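Local coordinates for AT-rich interactive domain-containing protein 4 (Arabidopsis thaliana, PDB 6LQF), which probably acts in transcriptional regulation, its ARID-PHD cassette binding DNA and the trimethylated tail of histone H3, at residues S139-D144 against W154-C159. Sequence-based numbering, arbitrary orientation.
Sequences SSTAGD and WAHFGC. With ZN (zinc ion), chain G.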
loop_
_atom_site.group_PDB
_atom_site.type_symbol
_atom_site.label_atom_id
_atom_site.label_comp_id
_atom_site.label_asym_id
_atom_site.label_seq_id
_atom_site.Cartn_x
_atom_site.Cartn_y
_atom_site.Cartn_z
ATOM N N SER A 139 21.209 3.185 -3.104
ATOM C CA SER A 139 20.663 3.203 -4.462
ATOM C C SER A 139 19.238 2.649 -4.483
ATOM O O SER A 139 18.769 2.095 -3.473
ATOM C CB SER A 139 21.545 2.376 -5.393
ATOM O OG SER A 139 21.086 1.030 -5.454
ATOM N N SER A 140 18.574 2.775 -5.636
ATOM C CA SER A 140 17.196 2.296 -5.789
ATOM C C SER A 140 17.068 1.081 -6.696
ATOM O O SER A 140 15.978 0.838 -7.252
ATOM C CB SER A 140 16.316 3.405 -6.337
ATOM O OG SER A 140 16.090 4.386 -5.347
ATOM N N THR A 141 18.162 0.347 -6.852
ATOM C CA THR A 141 18.241 -0.815 -7.739
ATOM C C THR A 141 17.077 -1.781 -7.577
ATOM O O THR A 141 16.584 -1.998 -6.462
ATOM C CB THR A 141 19.569 -1.598 -7.495
ATOM O OG1 THR A 141 20.649 -0.667 -7.373
ATOM C CG2 THR A 141 19.868 -2.565 -8.635
ATOM N N ALA A 142 16.644 -2.386 -8.678
ATOM C CA ALA A 142 15.528 -3.318 -8.643
ATOM C C ALA A 142 15.900 -4.573 -7.864
ATOM O O ALA A 142 17.069 -4.999 -7.879
ATOM C CB ALA A 142 15.119 -3.681 -10.065
ATOM N N GLY A 143 14.947 -5.153 -7.136
ATOM C CA GLY A 143 15.263 -6.336 -6.376
ATOM C C GLY A 143 14.296 -6.508 -5.219
ATOM O O GLY A 143 13.253 -5.878 -5.162
ATOM N N ASP A 144 14.654 -7.423 -4.311
ATOM C CA ASP A 144 13.858 -7.677 -3.122
ATOM C C ASP A 144 14.231 -6.732 -2.009
ATOM O O ASP A 144 15.407 -6.607 -1.706
ATOM C CB ASP A 144 14.039 -9.109 -2.644
ATOM C CG ASP A 144 13.555 -10.144 -3.660
ATOM O OD1 ASP A 144 12.707 -9.832 -4.536
ATOM O OD2 ASP A 144 14.012 -11.303 -3.540
ATOM N N TRP A 154 14.175 1.393 4.367
ATOM C CA TRP A 154 14.131 0.237 3.518
ATOM C C TRP A 154 15.506 -0.241 3.092
ATOM O O TRP A 154 16.379 0.574 2.927
ATOM C CB TRP A 154 13.370 0.569 2.241
ATOM C CG TRP A 154 11.851 0.675 2.398
ATOM C CD1 TRP A 154 11.111 1.786 2.635
ATOM C CD2 TRP A 154 10.942 -0.409 2.246
ATOM N NE1 TRP A 154 9.761 1.456 2.654
ATOM C CE2 TRP A 154 9.640 0.119 2.366
ATOM C CE3 TRP A 154 11.104 -1.762 1.927
ATOM C CZ2 TRP A 154 8.503 -0.695 2.282
ATOM C CZ3 TRP A 154 9.983 -2.569 1.847
ATOM C CH2 TRP A 154 8.707 -2.037 1.964
ATOM N N ALA A 155 15.680 -1.547 3.032
ATOM C CA ALA A 155 16.952 -2.143 2.626
ATOM C C ALA A 155 16.751 -3.203 1.558
ATOM O O ALA A 155 15.795 -3.986 1.605
ATOM C CB ALA A 155 17.653 -2.762 3.836
ATOM N N HIS A 156 17.639 -3.279 0.575
ATOM C CA HIS A 156 17.657 -4.492 -0.213
ATOM C C HIS A 156 17.997 -5.687 0.642
ATOM O O HIS A 156 19.014 -5.670 1.368
ATOM C CB HIS A 156 18.765 -4.466 -1.284
ATOM C CG HIS A 156 18.569 -3.441 -2.343
ATOM N ND1 HIS A 156 19.387 -2.341 -2.473
ATOM C CD2 HIS A 156 17.596 -3.295 -3.294
ATOM C CE1 HIS A 156 19.017 -1.630 -3.531
ATOM N NE2 HIS A 156 17.901 -2.164 -4.013
ATOM N N PHE A 157 17.278 -6.773 0.481
ATOM C CA PHE A 157 17.585 -7.990 1.213
ATOM C C PHE A 157 19.011 -8.436 0.928
ATOM O O PHE A 157 19.735 -8.862 1.853
ATOM C CB PHE A 157 16.580 -9.072 0.819
ATOM C CG PHE A 157 16.626 -10.278 1.690
ATOM C CD1 PHE A 157 16.207 -10.195 3.004
ATOM C CD2 PHE A 157 17.030 -11.505 1.182
ATOM C CE1 PHE A 157 16.240 -11.323 3.833
ATOM C CE2 PHE A 157 17.069 -12.641 2.003
ATOM C CZ PHE A 157 16.668 -12.539 3.327
ATOM N N GLY A 158 19.399 -8.277 -0.343
ATOM C CA GLY A 158 20.736 -8.663 -0.832
ATOM C C GLY A 158 21.853 -7.832 -0.273
ATOM O O GLY A 158 23.032 -8.250 -0.337
ATOM N N CYS A 159 21.555 -6.668 0.278
ATOM C CA CYS A 159 22.633 -5.818 0.829
ATOM C C CYS A 159 22.910 -6.139 2.304
ATOM O O CYS A 159 23.811 -5.569 2.914
ATOM C CB CYS A 159 22.312 -4.321 0.672
ATOM S SG CYS A 159 22.520 -3.654 -1.026
HETATM ZN ZN ZN G . 21.067 -1.919 -1.301
HETATM O O HOH W 1 17.757 -7.529 -2.747
#
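A single imidazole joins a zinc ion to the loop 139-144: both ring nitrogens of His156 are engaged, ND1 bonded to the metal at 2.1 Å and NE2 donating to the carbonyl O of Thr141 at 2.8 Å. The ring reaches this position with CG anti to the carbonyl carbon and beside the backbone N (chi1 -66°). Thr141 O lies close to the ring plane at the edge, although the donor stands above the carbonyl plane, and the N-H...O angle is 151°. With its two ends tied, the imidazole can hardly turn, and the acceptor at NE2 probably makes ND1 a stronger zinc ligand. On the loop side, Ser139 OG and Thr141 OG1 share a 2.6 Å hydrogen bond, with either able to donate; it joins two side chains next to the ring, where Ser139 OG comes to 3.9 Å from His156 CE1. Farther along, Asp144 O accepts the backbone N-H of Phe157, N to O 2.9 Å, in a straighter bond (164°). The same oxygen takes a hydrogen from a water that in turn accepts from Gly158 N, and it meets the CA-H of His156, so this one carbonyl contacts three successive residues at the start of the 3-10 segment 157-159. That segment, closed by Cys159 N bonding to His156 O, brings Cys159 SG to the zinc at 2.3 Å; Cys134 and Cys137 complete the site. Gly143 N, in a backbone conformation that calls for glycine, and Asp144 OD1 hydrogen-bond to polar side chains of the bound peptide, while Trp154 packs on a modified side chain of that peptide. The loop thus links metal site and ligand groove, an arrangement characteristic of the three-cysteine, one-histidine zinc site of a PHD finger that reads a histone tail.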